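Local coordinates for S-M checkpoint control protein rad4 (Schizosaccharomyces pombe, PDB 4BMD) that acts as an essential DNA replication and checkpoint adaptor coupling S phase to mitosis, its BRCT repeats assembling checkpoint partners in a phosphorylation-dependent way, at residues A[55-60]-A[129-134]; A[92-97]-A[123-128]; A[176-181]-A[186-191]. All blocks are in the same frame, centred on the assembly; numbering follows the deposited sequence.

The construct holds the third and fourth BRCT repeats of Rad4, each with a four-stranded parallel sheet, and the contacts run from the boundary between the repeats into the fourth. Contacts 1 and 2, their centres about 9 Å apart, both use helix 119-131 and meet where Ile55 packs on Pro97; along the chain contact 2 is nested inside the loop that contact 1 closes. Contact 3 follows both in sequence, its centre about 15 Å from contact 1 and 14 Å from contact 2. Helix 177-185 joins it to them: Leu179 packs on Leu125 and Leu129, and Trp180 on Leu94 and His92. Contacts 1 and 2 join the two repeats, and contact 3 lies within the fourth.

Contact 1: residues A[55-60]-A[129-134]; sequences IPHYFP and LTILGA
Tyr58 and Ile131 bring the two backbones nearest each other, their CA atoms 7.1 Å apart, where a turn of the third BRCT repeat faces the C-terminal end of helix 119-131 in the fourth. The contact is small and lies at the surface of the tandem BRCT unit. One partner is a beta turn, the other a helix end. The type I turn runs from Pro56 to Phe59, closed by Phe59 N to Pro56 O at 3.1 Å. On the other side the helix ends in a Schellman motif, with Gly133 N bonded to Thr130 O and Ala134 N to Leu129 O; the positive phi of Gly133 turns the chain out of the helix.

Between the two segments the interaction is apolar and rests on one methyl group. Ile131 points its side chain at the turn, with CG1 lying between the backbone N and the carbonyl carbon (chi1 59°) and CD1 extended beyond it (chi2 179°). Ile131 CD1 meets the edge of the His57 imidazole close to the ring plane, 3.9 Å from His57 CD2. Ile131 CD1 also comes within 4.3 Å of Tyr58 CA, in the backbone of the turn.

The imidazole is fixed from the third repeat: its ND1 is hydrogen-bonded to Glu74 OE2, and its ring stacks with Trp75. The isoleucine methyl meets the ring at CD2, not at the bonded ND1. Tyr58 turns its phenol away from the helix and back over its own loop, where Pro56 CB lies against one face of the phenol, offset toward the rim. The near edge of the same phenol sits over the imidazole, with Tyr58 CD2 3.7 Å above the plane of the His57 ring.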
loop_
_atom_site.group_PDB
_atom_site.type_symbol
_atom_site.label_atom_id
_atom_site.label_comp_id
_atom_site.label_asym_id
_atom_site.label_seq_id
_atom_site.Cartn_x
_atom_site.Cartn_y
_atom_site.Cartn_z
ATOM N N ILE A 55 6.000 4.046 -10.910
ATOM C CA ILE A 55 7.145 4.055 -10.007
ATOM C C ILE A 55 7.147 2.750 -9.213
ATOM O O ILE A 55 6.086 2.213 -8.916
ATOM C CB ILE A 55 7.033 5.242 -9.022
ATOM C CG1 ILE A 55 6.768 6.542 -9.784
ATOM C CG2 ILE A 55 8.277 5.376 -8.163
ATOM C CD1 ILE A 55 7.869 6.927 -10.740
ATOM N N PRO A 56 8.335 2.214 -8.892
ATOM C CA PRO A 56 8.347 1.077 -7.964
ATOM C C PRO A 56 7.816 1.488 -6.592
ATOM O O PRO A 56 8.075 2.606 -6.142
ATOM C CB PRO A 56 9.832 0.696 -7.885
ATOM C CG PRO A 56 10.578 1.868 -8.451
ATOM C CD PRO A 56 9.666 2.471 -9.465
ATOM N N HIS A 57 7.077 0.594 -5.943
ATOM C CA HIS A 57 6.426 0.906 -4.671
ATOM C C HIS A 57 7.424 1.203 -3.554
ATOM O O HIS A 57 7.092 1.874 -2.577
ATOM C CB HIS A 57 5.496 -0.235 -4.248
ATOM C CG HIS A 57 6.214 -1.502 -3.898
ATOM N ND1 HIS A 57 6.375 -2.538 -4.792
ATOM C CD2 HIS A 57 6.813 -1.899 -2.750
ATOM C CE1 HIS A 57 7.043 -3.519 -4.210
ATOM N NE2 HIS A 57 7.321 -3.156 -2.971
ATOM N N TYR A 58 8.646 0.702 -3.705
ATOM C CA TYR A 58 9.675 0.861 -2.684
ATOM C C TYR A 58 10.558 2.079 -2.928
ATOM O O TYR A 58 11.469 2.360 -2.149
ATOM C CB TYR A 58 10.538 -0.400 -2.600
ATOM C CG TYR A 58 11.063 -0.868 -3.938
ATOM C CD1 TYR A 58 12.249 -0.365 -4.457
ATOM C CD2 TYR A 58 10.374 -1.816 -4.682
ATOM C CE1 TYR A 58 12.731 -0.791 -5.679
ATOM C CE2 TYR A 58 10.847 -2.248 -5.906
ATOM C CZ TYR A 58 12.026 -1.732 -6.399
ATOM O OH TYR A 58 12.502 -2.159 -7.618
ATOM N N PHE A 59 10.291 2.798 -4.012
ATOM C CA PHE A 59 11.084 3.972 -4.359
ATOM C C PHE A 59 10.733 5.145 -3.447
ATOM O O PHE A 59 9.563 5.505 -3.317
ATOM C CB PHE A 59 10.859 4.354 -5.823
ATOM C CG PHE A 59 11.974 5.168 -6.418
ATOM C CD1 PHE A 59 12.060 6.531 -6.183
ATOM C CD2 PHE A 59 12.936 4.570 -7.217
ATOM C CE1 PHE A 59 13.086 7.281 -6.729
ATOM C CE2 PHE A 59 13.964 5.313 -7.767
ATOM C CZ PHE A 59 14.039 6.671 -7.523
ATOM N N PRO A 60 11.753 5.744 -2.812
ATOM C CA PRO A 60 11.573 6.880 -1.899
ATOM C C PRO A 60 10.929 8.078 -2.592
ATOM O O PRO A 60 11.433 8.540 -3.615
ATOM C CB PRO A 60 13.007 7.223 -1.483
ATOM C CG PRO A 60 13.775 5.966 -1.694
ATOM C CD PRO A 60 13.162 5.328 -2.902
ATOM N N LEU A 129 3.769 -2.261 5.123
ATOM C CA LEU A 129 4.220 -2.202 6.510
ATOM C C LEU A 129 5.614 -2.794 6.684
ATOM O O LEU A 129 6.365 -2.382 7.569
ATOM C CB LEU A 129 3.225 -2.915 7.427
ATOM C CG LEU A 129 1.923 -2.163 7.710
ATOM C CD1 LEU A 129 0.919 -3.064 8.410
ATOM C CD2 LEU A 129 2.207 -0.926 8.546
ATOM N N THR A 130 5.958 -3.759 5.837
ATOM C CA THR A 130 7.259 -4.414 5.917
ATOM C C THR A 130 8.390 -3.479 5.494
ATOM O O THR A 130 9.382 -3.336 6.209
ATOM C CB THR A 130 7.302 -5.704 5.073
ATOM O OG1 THR A 130 6.289 -6.609 5.532
ATOM C CG2 THR A 130 8.659 -6.377 5.195
ATOM N N ILE A 131 8.241 -2.838 4.337
ATOM C CA ILE A 131 9.268 -1.918 3.851
ATOM C C ILE A 131 9.353 -0.662 4.714
ATOM O O ILE A 131 10.381 0.013 4.739
ATOM C CB ILE A 131 9.050 -1.517 2.373
ATOM C CG1 ILE A 131 7.689 -0.847 2.188
ATOM C CG2 ILE A 131 9.180 -2.727 1.463
ATOM C CD1 ILE A 131 7.419 -0.406 0.769
ATOM N N LEU A 132 8.273 -0.358 5.426
ATOM C CA LEU A 132 8.254 0.794 6.322
ATOM C C LEU A 132 8.992 0.512 7.627
ATOM O O LEU A 132 9.170 1.409 8.449
ATOM C CB LEU A 132 6.819 1.239 6.605
ATOM C CG LEU A 132 6.125 1.994 5.470
ATOM C CD1 LEU A 132 4.670 2.242 5.814
ATOM C CD2 LEU A 132 6.842 3.304 5.171
ATOM N N GLY A 133 9.414 -0.735 7.816
ATOM C CA GLY A 133 10.252 -1.088 8.948
ATOM C C GLY A 133 9.572 -1.926 10.014
ATOM O O GLY A 133 10.201 -2.318 10.995
ATOM N N ALA A 134 8.287 -2.204 9.825
ATOM C CA ALA A 134 7.535 -2.981 10.803
ATOM C C ALA A 134 7.600 -4.475 10.504
ATOM O O ALA A 134 7.987 -4.885 9.411
ATOM C CB ALA A 134 6.088 -2.510 10.855
#

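Contact 2: residues A[92-97]-A[123-128]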
loop_
_atom_site.group_PDB
_atom_site.type_symbol
_atom_site.label_atom_id
_atom_site.label_comp_id
_atom_site.label_asym_id
_atom_site.label_seq_id
_atom_site.Cartn_x
_atom_site.Cartn_y
_atom_site.Cartn_z
ATOM N N HIS A 92 -6.748 5.024 -3.830
ATOM C CA HIS A 92 -6.093 4.239 -2.788
ATOM C C HIS A 92 -4.682 4.743 -2.490
ATOM O O HIS A 92 -3.882 4.960 -3.401
ATOM C CB HIS A 92 -6.066 2.755 -3.152
ATOM C CG HIS A 92 -5.891 1.851 -1.972
ATOM N ND1 HIS A 92 -4.667 1.625 -1.380
ATOM C CD2 HIS A 92 -6.789 1.125 -1.264
ATOM C CE1 HIS A 92 -4.818 0.796 -0.363
ATOM N NE2 HIS A 92 -6.097 0.478 -0.272
ATOM N N ALA A 93 -4.385 4.913 -1.205
ATOM C CA ALA A 93 -3.125 5.505 -0.765
ATOM C C ALA A 93 -1.897 4.669 -1.122
ATOM O O ALA A 93 -0.794 5.202 -1.248
ATOM C CB ALA A 93 -3.168 5.771 0.734
ATOM N N LEU A 94 -2.088 3.364 -1.279
ATOM C CA LEU A 94 -0.975 2.467 -1.578
ATOM C C LEU A 94 -0.689 2.377 -3.075
ATOM O O LEU A 94 0.318 1.803 -3.488
ATOM C CB LEU A 94 -1.237 1.071 -1.005
ATOM C CG LEU A 94 -1.306 0.965 0.521
ATOM C CD1 LEU A 94 -1.590 -0.464 0.950
ATOM C CD2 LEU A 94 -0.018 1.467 1.153
ATOM N N ALA A 95 -1.578 2.943 -3.885
ATOM C CA ALA A 95 -1.418 2.909 -5.335
ATOM C C ALA A 95 -0.556 4.072 -5.821
ATOM O O ALA A 95 -0.202 4.149 -6.996
ATOM C CB ALA A 95 -2.775 2.922 -6.020
ATOM N N LYS A 96 -0.232 4.977 -4.905
ATOM C CA LYS A 96 0.651 6.098 -5.199
ATOM C C LYS A 96 1.979 5.889 -4.486
ATOM O O LYS A 96 2.058 5.089 -3.554
ATOM C CB LYS A 96 0.019 7.408 -4.726
ATOM C CG LYS A 96 -1.113 7.904 -5.598
ATOM C CD LYS A 96 -1.678 9.212 -5.066
ATOM C CE LYS A 96 -2.231 9.045 -3.659
ATOM N NZ LYS A 96 -3.340 8.050 -3.610
ATOM N N PRO A 97 3.033 6.597 -4.929
ATOM C CA PRO A 97 4.295 6.577 -4.186
ATOM C C PRO A 97 4.065 7.036 -2.752
ATOM O O PRO A 97 3.492 8.104 -2.537
ATOM C CB PRO A 97 5.152 7.599 -4.934
ATOM C CG PRO A 97 4.631 7.566 -6.325
ATOM C CD PRO A 97 3.151 7.342 -6.195
ATOM N N SER A 123 -2.565 -8.094 1.027
ATOM C CA SER A 123 -1.243 -8.403 0.498
ATOM C C SER A 123 -0.381 -7.151 0.364
ATOM O O SER A 123 0.783 -7.145 0.762
ATOM C CB SER A 123 -1.361 -9.106 -0.855
ATOM O OG SER A 123 -0.083 -9.445 -1.365
ATOM N N HIS A 124 -0.960 -6.093 -0.194
ATOM C CA HIS A 124 -0.252 -4.830 -0.363
ATOM C C HIS A 124 0.052 -4.171 0.978
ATOM O O HIS A 124 1.098 -3.543 1.148
ATOM C CB HIS A 124 -1.060 -3.874 -1.243
ATOM C CG HIS A 124 -1.141 -4.294 -2.678
ATOM N ND1 HIS A 124 -2.188 -3.941 -3.499
ATOM C CD2 HIS A 124 -0.299 -5.034 -3.437
ATOM C CE1 HIS A 124 -1.992 -4.449 -4.704
ATOM N NE2 HIS A 124 -0.851 -5.116 -4.693
ATOM N N LEU A 125 -0.865 -4.319 1.930
ATOM C CA LEU A 125 -0.695 -3.723 3.250
ATOM C C LEU A 125 0.459 -4.366 4.012
ATOM O O LEU A 125 1.219 -3.678 4.694
ATOM C CB LEU A 125 -1.988 -3.825 4.060
ATOM C CG LEU A 125 -2.014 -3.011 5.353
ATOM C CD1 LEU A 125 -1.674 -1.560 5.061
ATOM C CD2 LEU A 125 -3.371 -3.119 6.022
ATOM N N LYS A 126 0.585 -5.685 3.895
ATOM C CA LYS A 126 1.691 -6.405 4.517
ATOM C C LYS A 126 3.025 -5.913 3.973
ATOM O O LYS A 126 3.948 -5.620 4.735
ATOM C CB LYS A 126 1.567 -7.911 4.272
ATOM C CG LYS A 126 0.419 -8.581 5.006
ATOM C CD LYS A 126 0.417 -10.081 4.749
ATOM C CE LYS A 126 -0.696 -10.775 5.516
ATOM N NZ LYS A 126 -0.723 -12.242 5.255
ATOM N N LYS A 127 3.117 -5.822 2.650
ATOM C CA LYS A 127 4.343 -5.387 1.991
ATOM C C LYS A 127 4.664 -3.938 2.333
ATOM O O LYS A 127 5.826 -3.579 2.523
ATOM C CB LYS A 127 4.223 -5.564 0.478
ATOM C CG LYS A 127 4.018 -7.007 0.046
ATOM C CD LYS A 127 3.772 -7.121 -1.451
ATOM C CE LYS A 127 3.621 -8.577 -1.866
ATOM N NZ LYS A 127 3.289 -8.716 -3.310
ATOM N N ALA A 128 3.626 -3.112 2.412
ATOM C CA ALA A 128 3.792 -1.707 2.760
ATOM C C ALA A 128 4.371 -1.565 4.163
ATOM O O ALA A 128 5.346 -0.847 4.369
ATOM C CB ALA A 128 2.467 -0.973 2.654
#
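Leu94 presses both methyls onto one side of helix 119-131, joining the loop between helices 74-82 and 104-107 to the fourth BRCT repeat. Leu94 CD2 meets Ala128 CB at 3.8 Å, while Leu94 CD1 lies against the backbone between His124 and Leu125, 4.0 Å from Leu125 N. Leu94 CD1 also touches His124 CB at 4.1 Å and, more loosely, Leu125 CD1 at 4.3 Å. With CD1 anti to CA (chi2 179°), the leucine sends that methyl to the His124-Leu125 backbone, while CD2 branches toward Ala128, one turn on from His124.

Behind this apolar layer, His92 holds the leucine backbone in place. Leu94 N donates to His92 ND1 over 3.1 Å, from a position 19° out of the imidazole plane, and Ala95 N bonds to His92 O. Leu94 O accepts a bond from Asn73. The polar end of His124 turns away from the leucine, its NE2 bonded to Glu78 and its ring stacked with Trp75, so this histidine itself bridges the repeats.

Leu94 is thus buried among three helices: helix 119-131 before it, Trp75 of helix 74-82, and Trp180 of helix 177-185, whose ring also meets His92 edge-to-face. Beyond them Leu125 continues inward to Leu114 of strand 111-115.

Contact 3: residues A[176-181]-A[186-191]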
loop_
_atom_site.group_PDB
_atom_site.type_symbol
_atom_site.label_atom_id
_atom_site.label_comp_id
_atom_site.label_asym_id
_atom_site.label_seq_id
_atom_site.Cartn_x
_atom_site.Cartn_y
_atom_site.Cartn_z
ATOM N N VAL A 176 -7.473 1.529 11.292
ATOM C CA VAL A 176 -6.552 1.632 10.163
ATOM C C VAL A 176 -6.338 3.075 9.694
ATOM O O VAL A 176 -5.306 3.393 9.100
ATOM C CB VAL A 176 -7.014 0.750 8.975
ATOM C CG1 VAL A 176 -8.272 1.320 8.338
ATOM C CG2 VAL A 176 -5.903 0.605 7.944
ATOM N N ALA A 177 -7.306 3.946 9.977
ATOM C CA ALA A 177 -7.213 5.353 9.588
ATOM C C ALA A 177 -5.915 5.983 10.086
ATOM O O ALA A 177 -5.326 6.829 9.414
ATOM C CB ALA A 177 -8.415 6.132 10.104
ATOM N N TRP A 178 -5.476 5.551 11.263
ATOM C CA TRP A 178 -4.198 5.969 11.822
ATOM C C TRP A 178 -3.048 5.717 10.849
ATOM O O TRP A 178 -2.185 6.576 10.660
ATOM C CB TRP A 178 -3.943 5.237 13.138
ATOM C CG TRP A 178 -2.534 5.335 13.630
ATOM C CD1 TRP A 178 -1.953 6.403 14.245
ATOM C CD2 TRP A 178 -1.529 4.317 13.559
ATOM N NE1 TRP A 178 -0.647 6.117 14.558
ATOM C CE2 TRP A 178 -0.361 4.842 14.148
ATOM C CE3 TRP A 178 -1.502 3.014 13.055
ATOM C CZ2 TRP A 178 0.820 4.110 14.245
ATOM C CZ3 TRP A 178 -0.325 2.290 13.151
ATOM C CH2 TRP A 178 0.818 2.839 13.742
ATOM N N LEU A 179 -3.043 4.544 10.226
ATOM C CA LEU A 179 -1.984 4.196 9.286
ATOM C C LEU A 179 -2.118 4.953 7.969
ATOM O O LEU A 179 -1.119 5.400 7.404
ATOM C CB LEU A 179 -1.950 2.690 9.025
ATOM C CG LEU A 179 -0.879 2.249 8.025
ATOM C CD1 LEU A 179 0.513 2.617 8.526
ATOM C CD2 LEU A 179 -0.977 0.763 7.743
ATOM N N TRP A 180 -3.347 5.094 7.478
ATOM C CA TRP A 180 -3.576 5.845 6.247
ATOM C C TRP A 180 -3.146 7.299 6.417
ATOM O O TRP A 180 -2.607 7.906 5.492
ATOM C CB TRP A 180 -5.043 5.782 5.806
ATOM C CG TRP A 180 -5.577 4.402 5.511
ATOM C CD1 TRP A 180 -6.777 3.892 5.916
ATOM C CD2 TRP A 180 -4.941 3.364 4.747
ATOM N NE1 TRP A 180 -6.930 2.608 5.453
ATOM C CE2 TRP A 180 -5.817 2.259 4.735
ATOM C CE3 TRP A 180 -3.719 3.260 4.074
ATOM C CZ2 TRP A 180 -5.508 1.068 4.079
ATOM C CZ3 TRP A 180 -3.414 2.075 3.425
ATOM C CH2 TRP A 180 -4.306 0.996 3.432
ATOM N N ASN A 181 -3.385 7.850 7.603
ATOM C CA ASN A 181 -2.978 9.218 7.906
ATOM C C ASN A 181 -1.462 9.380 7.873
ATOM O O ASN A 181 -0.951 10.399 7.415
ATOM C CB ASN A 181 -3.522 9.662 9.264
ATOM C CG ASN A 181 -5.032 9.794 9.271
ATOM O OD1 ASN A 181 -5.650 10.040 8.235
ATOM N ND2 ASN A 181 -5.635 9.628 10.443
ATOM N N GLY A 186 2.825 11.488 5.406
ATOM C CA GLY A 186 4.250 11.224 5.315
ATOM C C GLY A 186 4.964 11.388 6.643
ATOM O O GLY A 186 6.193 11.330 6.708
ATOM N N LYS A 187 4.194 11.592 7.707
ATOM C CA LYS A 187 4.764 11.763 9.038
ATOM C C LYS A 187 4.144 10.795 10.041
ATOM O O LYS A 187 2.936 10.564 10.030
ATOM C CB LYS A 187 4.594 13.207 9.516
ATOM C CG LYS A 187 5.329 14.224 8.655
ATOM C CD LYS A 187 5.142 15.640 9.171
ATOM C CE LYS A 187 5.865 16.645 8.287
ATOM N NZ LYS A 187 5.669 18.043 8.757
ATOM N N PHE A 188 4.983 10.235 10.906
ATOM C CA PHE A 188 4.534 9.258 11.891
ATOM C C PHE A 188 3.680 9.908 12.978
ATOM O O PHE A 188 3.844 11.087 13.291
ATOM C CB PHE A 188 5.737 8.547 12.513
ATOM C CG PHE A 188 5.376 7.330 13.316
ATOM C CD1 PHE A 188 5.070 6.134 12.686
ATOM C CD2 PHE A 188 5.353 7.378 14.700
ATOM C CE1 PHE A 188 4.741 5.009 13.421
ATOM C CE2 PHE A 188 5.025 6.257 15.442
ATOM C CZ PHE A 188 4.719 5.071 14.801
ATOM N N ILE A 189 2.766 9.128 13.547
ATOM C CA ILE A 189 1.872 9.620 14.588
ATOM C C ILE A 189 2.024 8.797 15.866
ATOM O O ILE A 189 1.643 7.627 15.909
ATOM C CB ILE A 189 0.404 9.587 14.119
ATOM C CG1 ILE A 189 0.241 10.399 12.832
ATOM C CG2 ILE A 189 -0.521 10.110 15.205
ATOM C CD1 ILE A 189 -1.132 10.286 12.211
ATOM N N ASP A 190 2.579 9.417 16.903
ATOM C CA ASP A 190 2.860 8.727 18.161
ATOM C C ASP A 190 1.601 8.400 18.961
ATOM O O ASP A 190 1.545 7.380 19.646
ATOM C CB ASP A 190 3.815 9.557 19.023
ATOM C CG ASP A 190 5.174 9.730 18.382
ATOM O OD1 ASP A 190 5.585 8.836 17.613
ATOM O OD2 ASP A 190 5.832 10.758 18.647
ATOM N N GLN A 191 0.599 9.269 18.880
ATOM C CA GLN A 191 -0.640 9.068 19.625
ATOM C C GLN A 191 -1.679 8.318 18.801
ATOM O O GLN A 191 -2.166 8.827 17.793
ATOM C CB GLN A 191 -1.214 10.406 20.095
ATOM C CG GLN A 191 -0.424 11.073 21.212
ATOM C CD GLN A 191 0.814 11.790 20.715
ATOM O OE1 GLN A 191 1.030 11.919 19.509
ATOM N NE2 GLN A 191 1.636 12.264 21.644
#
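Trp178 NE1 donates to the backbone carbonyl O of Ile189 over 3.1 Å, the hydrogen bond between the two segments. The bond is nearly straight, at 166°, and O lies in the indole plane, although the donor stands 23° out of the carbonyl plane. A tryptophan in the last helix is a hallmark of BRCT domains, and Trp178 holds that place in the fourth repeat. With CG anti to the backbone N (chi1 166°), Trp178 carries its indole edge up to segment 186-191 while also packing on Ile146 and Leu148 of strand 146-149.

The chain turns back at Gly186, which has positive phi, and Phe188 and Ile189 then approach the helix. The Ile189 side chain runs alongside the indole, the other way, its CB 3.7 Å from Trp178 NE1 and 4.0 Å from Trp178 CD1. At the six-membered end of the indole, Phe188 CZ meets the edge at Trp178 CZ2, 4.1 Å away, and the two side chains cross at a slant. The phenylalanine is held from beyond by Phe107, edge-to-face, and by Tyr106; Ile182, one turn along from Trp178, touches both Phe188 and Ile189. Replacing Trp178 with a leucine would probably leave Ile189 O without its donor and open a gap between strand 146-149 and the returning chain. Further along the helix, the CD1 methyl of Ile189 rests 3.8 Å from Asn181 CB.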